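Side-chain contacts in superoxide dismutase [Fe] (Aquifex pyrophilus, PDB 1COJ), which converts superoxide radicals to hydrogen peroxide and oxygen at a single iron ion bound in each subunit of a homotetramer: residues Glu17-Ser20 with Asn21-Glu25; Val78-His81 with Glu82-Phe85; Glu98-Lys101 with Lys102-Glu106; Lys186-Trp190 with Asp191-Glu195. All coordinates share one frame; numbering follows the deposited sequence.

Following the chain from the N terminus, the four contacts come in series; none encloses or crosses another, and each joins neighbouring residues of one continuous segment. Interaction 1 caps helix 21-47, the first long helix of the alpha-hairpin domain, and interaction 2 lies near the end of the second, helix 63-86, at the iron. Their centres are about 16 Å apart. Interaction 3 is a turn of helix 98-107 in the C-terminal domain, and interaction 4 opens helix 190-207. Interactions 3 and 4 touch, Leu100 CD2 lying 3.9 Å from Trp190 CZ3. Interaction 4 also meets interaction 1, where Lys186 and Asn187 pack on Glu17, joining the two family domains.

Interaction 1 (Glu17-Ser20 with Asn21-Glu25); sequences EGIS and NEQIE
An N-cap opens helix 21-47, the first long helix of the alpha-hairpin domain, with Ser20 as the capping residue facing Gln23 and Ile24. Ser20 OG accepts from Gln23 N at 3.1 Å, with an N-H...O angle of 143°. Its chi1 of 74° places the hydroxyl between the backbone N and the carbonyl carbon, within reach of Gln23 N. The carbonyl of the same residue is used as well: Ile24 N donates to Ser20 O at 3.1 Å with a straighter angle of 158°, while the bond from Gln23 N to Ser20 O is weak at 3.2 Å.

Next to the cap, Ile19 and Ile24 cross at about a right angle, and the branch methyl Ile19 CG2 reaches Ile24 CD1 at 3.8 Å. Gln23 CG also touches Ile19 CG2, at 4.1 Å. Gln23 OE1 accepts from Asp172 N, and the Gln23 side chain lies about 5 Å from that of the iron ligand His27. Ser20 OG is itself hydrogen-bonded to Asp172 OD2 besides accepting from the helix amide, which means that one hydroxyl joins the start of helix 21-47 to helix 170-173, just beyond the ligand His167.

Interaction 2 (Val78-His81 with Glu82-Phe85); sequences VVLH and ELYF. With FE (Fe (III) ion), chain B.
A chi1 of -82° sets CG of His81 anti to the carbonyl carbon, and Phe85 CG takes the same position on its own residue; the two rings leave the helix side by side, pointing the same way. Phe85 CE2 comes to the edge of the imidazole, 4.0 Å from His81 CD2. The ring planes are 35° apart, an oblique pairing. Phe85 also leans back over the preceding turn, its CD2 3.2 Å from His81 O, the oxygen that accepts from Phe85 N at 2.9 Å in a nearly straight bond of 171°.

This is one face of helix 63-86, the second long helix of the alpha-hairpin domain in iron/manganese superoxide dismutases, and it supplies a metal ligand. His81 NE2 binds iron at 2.2 Å, with His27, Asp163, His167 and a water at 2.0 Å from the metal completing the five ligands. The other ring nitrogen, ND1, is hydrogen-bonded to Gly77 O one turn earlier; bound at both nitrogens, the imidazole is held against rotation about its CB-CG bond.

Away from the iron, i to i+4 pairs run alongside each other. Val79 CG1 packs on Leu83 CD1 at 3.9 Å, and this pair also meets a neighbouring subunit, Val79 on its Phe136 and Leu83 on its Ile211. The extended Glu82 lies along Val78, its OE1 3.7 Å from Val78 CG1; that buried oxygen is satisfied by Tyr32 OH of helix 21-47.

Interaction 3 (Glu98-Lys101 with Lys102-Glu106); sequences EALK and KKIEE
Apolar packing across the turn rests on Leu100 and Ile104, whose side chains cross obliquely. Ile104 CD1 lies 4.0 Å from Leu100 CG and equally far from Leu100 CD1, so the end of the isoleucine chain touches both the branch point and one methyl of the leucine. Leu100 has CG anti to the backbone N (chi1 177°), which carries its branches along the helix toward Ile104.

Backbone bonds give the i to i+4 pattern of an alpha-helix: Ile104 N donates to Leu100 O at 3.0 Å with an angle of 166°, and Glu105 N to Lys101 O at 2.9 Å. Helix 98-107 is amphipathic: Glu98, Lys102 and Glu105 are exposed, whereas Leu100 and Ile104 are buried, Leu100 against Phe197 of helix 190-207 and Ile104 against Leu140 of strand 139-145 and Cys114 of helix 111-124.

Two ion pairs within the turn are spaced i to i+3, each with a weak hydrogen bond. Lys101 NZ reaches Glu98 OE1 at 3.5 Å through a fully extended chain, whereas Lys102 curls, with bends at chi2 and chi3, to bring NZ within 3.4 Å of Glu105 OE2. Set apart from these, Lys103 forms an i to i+4 salt bridge with Asp107, and its NZ also donates to Gly138 O.

Interaction 4 (Lys186-Trp190 with Asp191-Glu195); sequences KNINW and DVVNE
Asn189 OD1 accepts from two backbone amides, Asp191 N at 3.1 Å and Val192 N at 3.4 Å, both weak bonds. This is the N-cap of helix 190-207, in the C-terminal domain. The first torsion puts CG opposite the backbone N of Asn189 (chi1 -176°), bringing OD1 to the N-H groups of Asp191 and Val192. The amide carbon CG meanwhile rests 3.7 Å from Val192 CG2, the two side chains crossing at about a right angle. Asn189 O adds a weak bond from Val193 N at 3.3 Å, so oxygens of both backbone and side chain serve the helix start.

The regular i to i+4 pattern is clear in the bond from Asn194 N to Trp190 O, at 2.8 Å. Asp191, beside the cap, forms a salt bridge with Lys93, and its carboxylate plane is 58° from the Asn189 amide.

The apolar contacts are made by Ile188, Trp190 and Val193. Trp190 and Val193 run side by side and both pack on Ile160 of strand 157-163; Val193 CG1 is 3.9 Å from Trp190 CZ3. Ile188 CG2 reaches Val193 CG2 at 4.0 Å and sits over the centre of one indole face, 3.6 Å above its plane.

Interaction 1 (Glu17-Ser20 with Asn21-Glu25)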
loop_
_atom_site.group_PDB
_atom_site.type_symbol
_atom_site.label_atom_id
_atom_site.label_comp_id
_atom_site.label_asym_id
_atom_site.label_seq_id
_atom_site.Cartn_x
_atom_site.Cartn_y
_atom_site.Cartn_z
ATOM N N GLU A 17 24.310 11.706 -21.330
ATOM C CA GLU A 17 25.507 10.905 -21.151
ATOM C C GLU A 17 25.184 9.709 -20.238
ATOM O O GLU A 17 25.050 9.858 -19.027
ATOM C CB GLU A 17 26.606 11.775 -20.533
ATOM C CG GLU A 17 27.974 11.130 -20.470
ATOM C CD GLU A 17 29.014 12.064 -19.878
ATOM O OE1 GLU A 17 29.097 13.234 -20.323
ATOM O OE2 GLU A 17 29.746 11.626 -18.965
ATOM N N GLY A 18 25.049 8.528 -20.831
ATOM C CA GLY A 18 24.752 7.339 -20.048
ATOM C C GLY A 18 23.293 6.926 -20.073
ATOM O O GLY A 18 22.936 5.862 -19.573
ATOM N N ILE A 19 22.441 7.785 -20.617
ATOM C CA ILE A 19 21.018 7.493 -20.724
ATOM C C ILE A 19 20.649 7.767 -22.181
ATOM O O ILE A 19 20.589 8.917 -22.620
ATOM C CB ILE A 19 20.185 8.368 -19.757
ATOM C CG1 ILE A 19 20.629 8.114 -18.308
ATOM C CG2 ILE A 19 18.704 8.037 -19.900
ATOM C CD1 ILE A 19 19.970 9.012 -17.278
ATOM N N SER A 20 20.446 6.698 -22.939
ATOM C CA SER A 20 20.143 6.792 -24.358
ATOM C C SER A 20 18.798 7.395 -24.730
ATOM O O SER A 20 17.881 7.482 -23.906
ATOM C CB SER A 20 20.248 5.411 -24.993
ATOM O OG SER A 20 19.144 4.600 -24.625
ATOM N N ASN A 21 18.680 7.777 -26.001
ATOM C CA ASN A 21 17.439 8.342 -26.526
ATOM C C ASN A 21 16.414 7.230 -26.602
ATOM O O ASN A 21 15.212 7.462 -26.461
ATOM C CB ASN A 21 17.657 8.948 -27.919
ATOM C CG ASN A 21 18.555 10.162 -27.890
ATOM O OD1 ASN A 21 19.189 10.524 -28.881
ATOM N ND2 ASN A 21 18.548 10.847 -26.776
ATOM N N GLU A 22 16.907 6.013 -26.812
ATOM C CA GLU A 22 16.056 4.837 -26.892
ATOM C C GLU A 22 15.357 4.632 -25.550
ATOM O O GLU A 22 14.213 4.190 -25.503
ATOM C CB GLU A 22 16.893 3.602 -27.242
ATOM C CG GLU A 22 16.075 2.327 -27.443
ATOM C CD GLU A 22 16.919 1.096 -27.775
ATOM O OE1 GLU A 22 16.334 0.083 -28.219
ATOM O OE2 GLU A 22 18.157 1.127 -27.590
ATOM N N GLN A 23 16.061 4.937 -24.465
ATOM C CA GLN A 23 15.518 4.809 -23.117
ATOM C C GLN A 23 14.538 5.951 -22.828
ATOM O O GLN A 23 13.461 5.737 -22.258
ATOM C CB GLN A 23 16.663 4.823 -22.096
ATOM C CG GLN A 23 16.234 4.798 -20.638
ATOM C CD GLN A 23 15.499 3.534 -20.266
ATOM O OE1 GLN A 23 16.110 2.528 -19.909
ATOM N NE2 GLN A 23 14.179 3.572 -20.362
ATOM N N ILE A 24 14.917 7.157 -23.234
ATOM C CA ILE A 24 14.099 8.345 -23.024
ATOM C C ILE A 24 12.759 8.311 -23.765
ATOM O O ILE A 24 11.729 8.700 -23.209
ATOM C CB ILE A 24 14.870 9.624 -23.441
ATOM C CG1 ILE A 24 16.082 9.840 -22.529
ATOM C CG2 ILE A 24 13.951 10.843 -23.429
ATOM C CD1 ILE A 24 15.737 10.081 -21.071
ATOM N N GLU A 25 12.771 7.813 -24.998
ATOM C CA GLU A 25 11.570 7.770 -25.830
ATOM C C GLU A 25 10.304 7.198 -25.177
ATOM O O GLU A 25 9.319 7.923 -24.999
ATOM C CB GLU A 25 11.870 7.075 -27.169
ATOM C CG GLU A 25 10.764 7.205 -28.226
ATOM C CD GLU A 25 10.587 8.627 -28.763
ATOM O OE1 GLU A 25 9.606 8.866 -29.503
ATOM O OE2 GLU A 25 11.426 9.504 -28.460
#

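Interaction 2 (Val78-His81 with Glu82-Phe85)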
loop_
_atom_site.group_PDB
_atom_site.type_symbol
_atom_site.label_atom_id
_atom_site.label_comp_id
_atom_site.label_asym_id
_atom_site.label_seq_id
_atom_site.Cartn_x
_atom_site.Cartn_y
_atom_site.Cartn_z
ATOM N N VAL A 78 2.642 12.806 -13.143
ATOM C CA VAL A 78 2.929 13.957 -13.999
ATOM C C VAL A 78 4.024 14.852 -13.390
ATOM O O VAL A 78 5.093 15.042 -13.980
ATOM C CB VAL A 78 1.650 14.823 -14.235
ATOM C CG1 VAL A 78 1.987 16.102 -14.999
ATOM C CG2 VAL A 78 0.593 14.026 -14.987
ATOM N N VAL A 79 3.751 15.372 -12.196
ATOM C CA VAL A 79 4.657 16.274 -11.497
ATOM C C VAL A 79 6.075 15.741 -11.314
ATOM O O VAL A 79 7.046 16.424 -11.654
ATOM C CB VAL A 79 4.073 16.687 -10.122
ATOM C CG1 VAL A 79 5.097 17.480 -9.327
ATOM C CG2 VAL A 79 2.812 17.524 -10.316
ATOM N N LEU A 80 6.195 14.530 -10.782
ATOM C CA LEU A 80 7.500 13.922 -10.545
ATOM C C LEU A 80 8.291 13.750 -11.838
ATOM O O LEU A 80 9.497 13.991 -11.863
ATOM C CB LEU A 80 7.342 12.594 -9.799
ATOM C CG LEU A 80 7.395 12.619 -8.261
ATOM C CD1 LEU A 80 6.983 13.955 -7.676
ATOM C CD2 LEU A 80 6.543 11.491 -7.705
ATOM N N HIS A 81 7.613 13.362 -12.916
ATOM C CA HIS A 81 8.294 13.201 -14.197
ATOM C C HIS A 81 8.768 14.538 -14.752
ATOM O O HIS A 81 9.871 14.629 -15.295
ATOM C CB HIS A 81 7.416 12.466 -15.212
ATOM C CG HIS A 81 7.441 10.977 -15.050
ATOM N ND1 HIS A 81 6.531 10.270 -14.297
ATOM C CD2 HIS A 81 8.340 10.062 -15.491
ATOM C CE1 HIS A 81 6.897 8.988 -14.292
ATOM N NE2 HIS A 81 7.989 8.811 -15.003
ATOM N N GLU A 82 7.965 15.583 -14.577
ATOM C CA GLU A 82 8.356 16.901 -15.062
ATOM C C GLU A 82 9.574 17.423 -14.310
ATOM O O GLU A 82 10.444 18.068 -14.899
ATOM C CB GLU A 82 7.188 17.877 -14.974
ATOM C CG GLU A 82 6.077 17.517 -15.934
ATOM C CD GLU A 82 4.960 18.538 -15.981
ATOM O OE1 GLU A 82 4.115 18.420 -16.889
ATOM O OE2 GLU A 82 4.912 19.445 -15.123
ATOM N N LEU A 83 9.648 17.121 -13.018
ATOM C CA LEU A 83 10.780 17.539 -12.194
ATOM C C LEU A 83 12.028 16.734 -12.563
ATOM O O LEU A 83 13.151 17.237 -12.514
ATOM C CB LEU A 83 10.451 17.343 -10.710
ATOM C CG LEU A 83 9.386 18.260 -10.098
ATOM C CD1 LEU A 83 8.951 17.726 -8.747
ATOM C CD2 LEU A 83 9.935 19.672 -9.961
ATOM N N TYR A 84 11.807 15.482 -12.947
ATOM C CA TYR A 84 12.876 14.570 -13.341
ATOM C C TYR A 84 13.502 14.960 -14.688
ATOM O O TYR A 84 14.697 15.245 -14.765
ATOM C CB TYR A 84 12.312 13.145 -13.383
ATOM C CG TYR A 84 13.227 12.079 -13.941
ATOM C CD1 TYR A 84 14.290 11.578 -13.194
ATOM C CD2 TYR A 84 12.986 11.523 -15.196
ATOM C CE1 TYR A 84 15.086 10.540 -13.678
ATOM C CE2 TYR A 84 13.776 10.486 -15.692
ATOM C CZ TYR A 84 14.818 9.995 -14.926
ATOM O OH TYR A 84 15.542 8.912 -15.377
ATOM N N PHE A 85 12.690 14.993 -15.740
ATOM C CA PHE A 85 13.178 15.351 -17.069
ATOM C C PHE A 85 13.730 16.772 -17.106
ATOM O O PHE A 85 14.783 17.026 -17.698
ATOM C CB PHE A 85 12.060 15.213 -18.104
ATOM C CG PHE A 85 11.619 13.797 -18.344
ATOM C CD1 PHE A 85 12.547 12.812 -18.668
ATOM C CD2 PHE A 85 10.272 13.450 -18.262
ATOM C CE1 PHE A 85 12.144 11.506 -18.909
ATOM C CE2 PHE A 85 9.858 12.144 -18.502
ATOM C CZ PHE A 85 10.795 11.170 -18.827
HETATM FE FE FE B . 9.074 6.955 -14.732
HETATM O O HOH W 1 8.207 6.500 -12.987
#

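Interaction 3 (Glu98-Lys101 with Lys102-Glu106)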
loop_
_atom_site.group_PDB
_atom_site.type_symbol
_atom_site.label_atom_id
_atom_site.label_comp_id
_atom_site.label_asym_id
_atom_site.label_seq_id
_atom_site.Cartn_x
_atom_site.Cartn_y
_atom_site.Cartn_z
ATOM N N GLU A 98 26.702 27.838 -3.391
ATOM C CA GLU A 98 27.328 27.843 -2.075
ATOM C C GLU A 98 26.262 27.707 -1.002
ATOM O O GLU A 98 26.446 26.974 -0.031
ATOM C CB GLU A 98 28.150 29.115 -1.856
ATOM C CG GLU A 98 29.373 29.222 -2.767
ATOM C CD GLU A 98 30.363 28.068 -2.594
ATOM O OE1 GLU A 98 30.677 27.388 -3.600
ATOM O OE2 GLU A 98 30.840 27.850 -1.458
ATOM N N ALA A 99 25.137 28.381 -1.202
ATOM C CA ALA A 99 24.030 28.321 -0.256
ATOM C C ALA A 99 23.526 26.884 -0.129
ATOM O O ALA A 99 23.284 26.401 0.980
ATOM C CB ALA A 99 22.903 29.238 -0.701
ATOM N N LEU A 100 23.392 26.198 -1.263
ATOM C CA LEU A 100 22.928 24.815 -1.262
ATOM C C LEU A 100 23.934 23.911 -0.553
ATOM O O LEU A 100 23.557 23.096 0.293
ATOM C CB LEU A 100 22.681 24.321 -2.691
ATOM C CG LEU A 100 22.267 22.853 -2.832
ATOM C CD1 LEU A 100 20.997 22.576 -2.033
ATOM C CD2 LEU A 100 22.067 22.505 -4.299
ATOM N N LYS A 101 25.214 24.086 -0.866
ATOM C CA LYS A 101 26.261 23.281 -0.251
ATOM C C LYS A 101 26.295 23.445 1.262
ATOM O O LYS A 101 26.473 22.471 1.993
ATOM C CB LYS A 101 27.627 23.636 -0.828
ATOM C CG LYS A 101 27.827 23.232 -2.273
ATOM C CD LYS A 101 29.171 23.739 -2.769
ATOM C CE LYS A 101 29.374 23.432 -4.236
ATOM N NZ LYS A 101 30.595 24.102 -4.766
ATOM N N LYS A 102 26.094 24.670 1.732
ATOM C CA LYS A 102 26.122 24.943 3.163
ATOM C C LYS A 102 24.966 24.278 3.903
ATOM O O LYS A 102 25.154 23.721 4.989
ATOM C CB LYS A 102 26.123 26.453 3.419
ATOM C CG LYS A 102 26.427 26.847 4.863
ATOM C CD LYS A 102 27.776 26.299 5.337
ATOM C CE LYS A 102 28.940 26.840 4.506
ATOM N NZ LYS A 102 30.258 26.269 4.926
ATOM N N LYS A 103 23.775 24.338 3.315
ATOM C CA LYS A 103 22.589 23.735 3.917
ATOM C C LYS A 103 22.757 22.216 3.987
ATOM O O LYS A 103 22.446 21.590 5.002
ATOM C CB LYS A 103 21.348 24.085 3.095
ATOM C CG LYS A 103 20.025 23.751 3.775
ATOM C CD LYS A 103 19.386 25.002 4.355
ATOM C CE LYS A 103 18.053 24.709 5.035
ATOM N NZ LYS A 103 18.217 24.053 6.355
ATOM N N ILE A 104 23.255 21.630 2.899
ATOM C CA ILE A 104 23.490 20.188 2.830
ATOM C C ILE A 104 24.499 19.799 3.902
ATOM O O ILE A 104 24.375 18.758 4.553
ATOM C CB ILE A 104 24.047 19.773 1.440
ATOM C CG1 ILE A 104 22.939 19.840 0.387
ATOM C CG2 ILE A 104 24.667 18.381 1.496
ATOM C CD1 ILE A 104 23.403 19.519 -1.014
ATOM N N GLU A 105 25.493 20.658 4.090
ATOM C CA GLU A 105 26.533 20.416 5.064
ATOM C C GLU A 105 25.973 20.354 6.479
ATOM O O GLU A 105 26.247 19.413 7.216
ATOM C CB GLU A 105 27.591 21.503 4.958
ATOM C CG GLU A 105 28.910 21.139 5.600
ATOM C CD GLU A 105 29.952 22.226 5.435
ATOM O OE1 GLU A 105 30.815 22.342 6.329
ATOM O OE2 GLU A 105 29.914 22.958 4.418
ATOM N N GLU A 106 25.146 21.325 6.843
ATOM C CA GLU A 106 24.582 21.340 8.185
ATOM C C GLU A 106 23.439 20.356 8.424
ATOM O O GLU A 106 23.294 19.840 9.530
ATOM C CB GLU A 106 24.194 22.762 8.603
ATOM C CG GLU A 106 23.256 23.491 7.663
ATOM C CD GLU A 106 23.052 24.941 8.069
ATOM O OE1 GLU A 106 23.509 25.836 7.325
ATOM O OE2 GLU A 106 22.443 25.184 9.136
#

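Interaction 4 (Lys186-Trp190 with Asp191-Glu195)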
loop_
_atom_site.group_PDB
_atom_site.type_symbol
_atom_site.label_atom_id
_atom_site.label_comp_id
_atom_site.label_asym_id
_atom_site.label_seq_id
_atom_site.Cartn_x
_atom_site.Cartn_y
_atom_site.Cartn_z
ATOM N N LYS A 186 25.560 12.333 -13.564
ATOM C CA LYS A 186 26.411 12.942 -14.589
ATOM C C LYS A 186 25.662 13.955 -15.445
ATOM O O LYS A 186 26.283 14.797 -16.098
ATOM C CB LYS A 186 26.995 11.883 -15.530
ATOM C CG LYS A 186 28.027 10.961 -14.932
ATOM C CD LYS A 186 28.764 10.236 -16.050
ATOM C CE LYS A 186 29.664 9.128 -15.523
ATOM N NZ LYS A 186 28.885 7.951 -15.038
ATOM N N ASN A 187 24.336 13.885 -15.455
ATOM C CA ASN A 187 23.553 14.792 -16.280
ATOM C C ASN A 187 22.704 15.806 -15.528
ATOM O O ASN A 187 21.793 16.399 -16.110
ATOM C CB ASN A 187 22.668 13.988 -17.233
ATOM C CG ASN A 187 23.472 13.159 -18.202
ATOM O OD1 ASN A 187 23.712 11.978 -17.988
ATOM N ND2 ASN A 187 23.877 13.774 -19.288
ATOM N N ILE A 188 23.025 16.058 -14.265
ATOM C CA ILE A 188 22.246 17.005 -13.477
ATOM C C ILE A 188 22.476 18.457 -13.880
ATOM O O ILE A 188 23.617 18.917 -13.982
ATOM C CB ILE A 188 22.511 16.852 -11.960
ATOM C CG1 ILE A 188 21.986 15.498 -11.474
ATOM C CG2 ILE A 188 21.837 17.982 -11.189
ATOM C CD1 ILE A 188 22.204 15.237 -9.991
ATOM N N ASN A 189 21.380 19.158 -14.155
ATOM C CA ASN A 189 21.432 20.564 -14.512
ATOM C C ASN A 189 21.323 21.332 -13.196
ATOM O O ASN A 189 20.222 21.566 -12.690
ATOM C CB ASN A 189 20.270 20.927 -15.437
ATOM C CG ASN A 189 20.334 22.360 -15.919
ATOM O OD1 ASN A 189 20.932 23.232 -15.280
ATOM N ND2 ASN A 189 19.721 22.619 -17.057
ATOM N N TRP A 190 22.467 21.711 -12.639
ATOM C CA TRP A 190 22.504 22.435 -11.376
ATOM C C TRP A 190 21.891 23.826 -11.397
ATOM O O TRP A 190 21.548 24.359 -10.342
ATOM C CB TRP A 190 23.926 22.475 -10.829
ATOM C CG TRP A 190 24.371 21.133 -10.367
ATOM C CD1 TRP A 190 25.209 20.271 -11.018
ATOM C CD2 TRP A 190 23.960 20.469 -9.168
ATOM N NE1 TRP A 190 25.341 19.107 -10.298
ATOM C CE2 TRP A 190 24.587 19.203 -9.159
ATOM C CE3 TRP A 190 23.122 20.822 -8.102
ATOM C CZ2 TRP A 190 24.400 18.283 -8.119
ATOM C CZ3 TRP A 190 22.937 19.908 -7.067
ATOM C CH2 TRP A 190 23.575 18.653 -7.086
ATOM N N ASP A 191 21.742 24.410 -12.581
ATOM C CA ASP A 191 21.123 25.728 -12.687
ATOM C C ASP A 191 19.670 25.575 -12.240
ATOM O O ASP A 191 19.147 26.400 -11.488
ATOM C CB ASP A 191 21.168 26.240 -14.130
ATOM C CG ASP A 191 22.559 26.682 -14.563
ATOM O OD1 ASP A 191 23.522 26.550 -13.780
ATOM O OD2 ASP A 191 22.687 27.179 -15.699
ATOM N N VAL A 192 19.046 24.485 -12.683
ATOM C CA VAL A 192 17.659 24.171 -12.344
ATOM C C VAL A 192 17.513 23.887 -10.845
ATOM O O VAL A 192 16.673 24.488 -10.170
ATOM C CB VAL A 192 17.146 22.954 -13.170
ATOM C CG1 VAL A 192 15.781 22.494 -12.675
ATOM C CG2 VAL A 192 17.052 23.331 -14.643
ATOM N N VAL A 193 18.364 23.008 -10.326
ATOM C CA VAL A 193 18.332 22.650 -8.909
ATOM C C VAL A 193 18.586 23.863 -8.008
ATOM O O VAL A 193 17.886 24.057 -7.014
ATOM C CB VAL A 193 19.353 21.532 -8.585
ATOM C CG1 VAL A 193 19.299 21.169 -7.105
ATOM C CG2 VAL A 193 19.071 20.308 -9.447
ATOM N N ASN A 194 19.568 24.688 -8.363
ATOM C CA ASN A 194 19.889 25.874 -7.570
ATOM C C ASN A 194 18.709 26.836 -7.503
ATOM O O ASN A 194 18.450 27.443 -6.456
ATOM C CB ASN A 194 21.118 26.595 -8.129
ATOM C CG ASN A 194 22.405 25.801 -7.958
ATOM O OD1 ASN A 194 23.428 26.142 -8.546
ATOM N ND2 ASN A 194 22.361 24.744 -7.164
ATOM N N GLU A 195 17.993 26.977 -8.617
ATOM C CA GLU A 195 16.833 27.855 -8.660
ATOM C C GLU A 195 15.729 27.303 -7.770
ATOM O O GLU A 195 15.078 28.053 -7.043
ATOM C CB GLU A 195 16.310 28.017 -10.085
ATOM C CG GLU A 195 14.997 28.784 -10.134
ATOM C CD GLU A 195 14.585 29.184 -11.530
ATOM O OE1 GLU A 195 14.208 30.361 -11.709
ATOM O OE2 GLU A 195 14.629 28.332 -12.445
#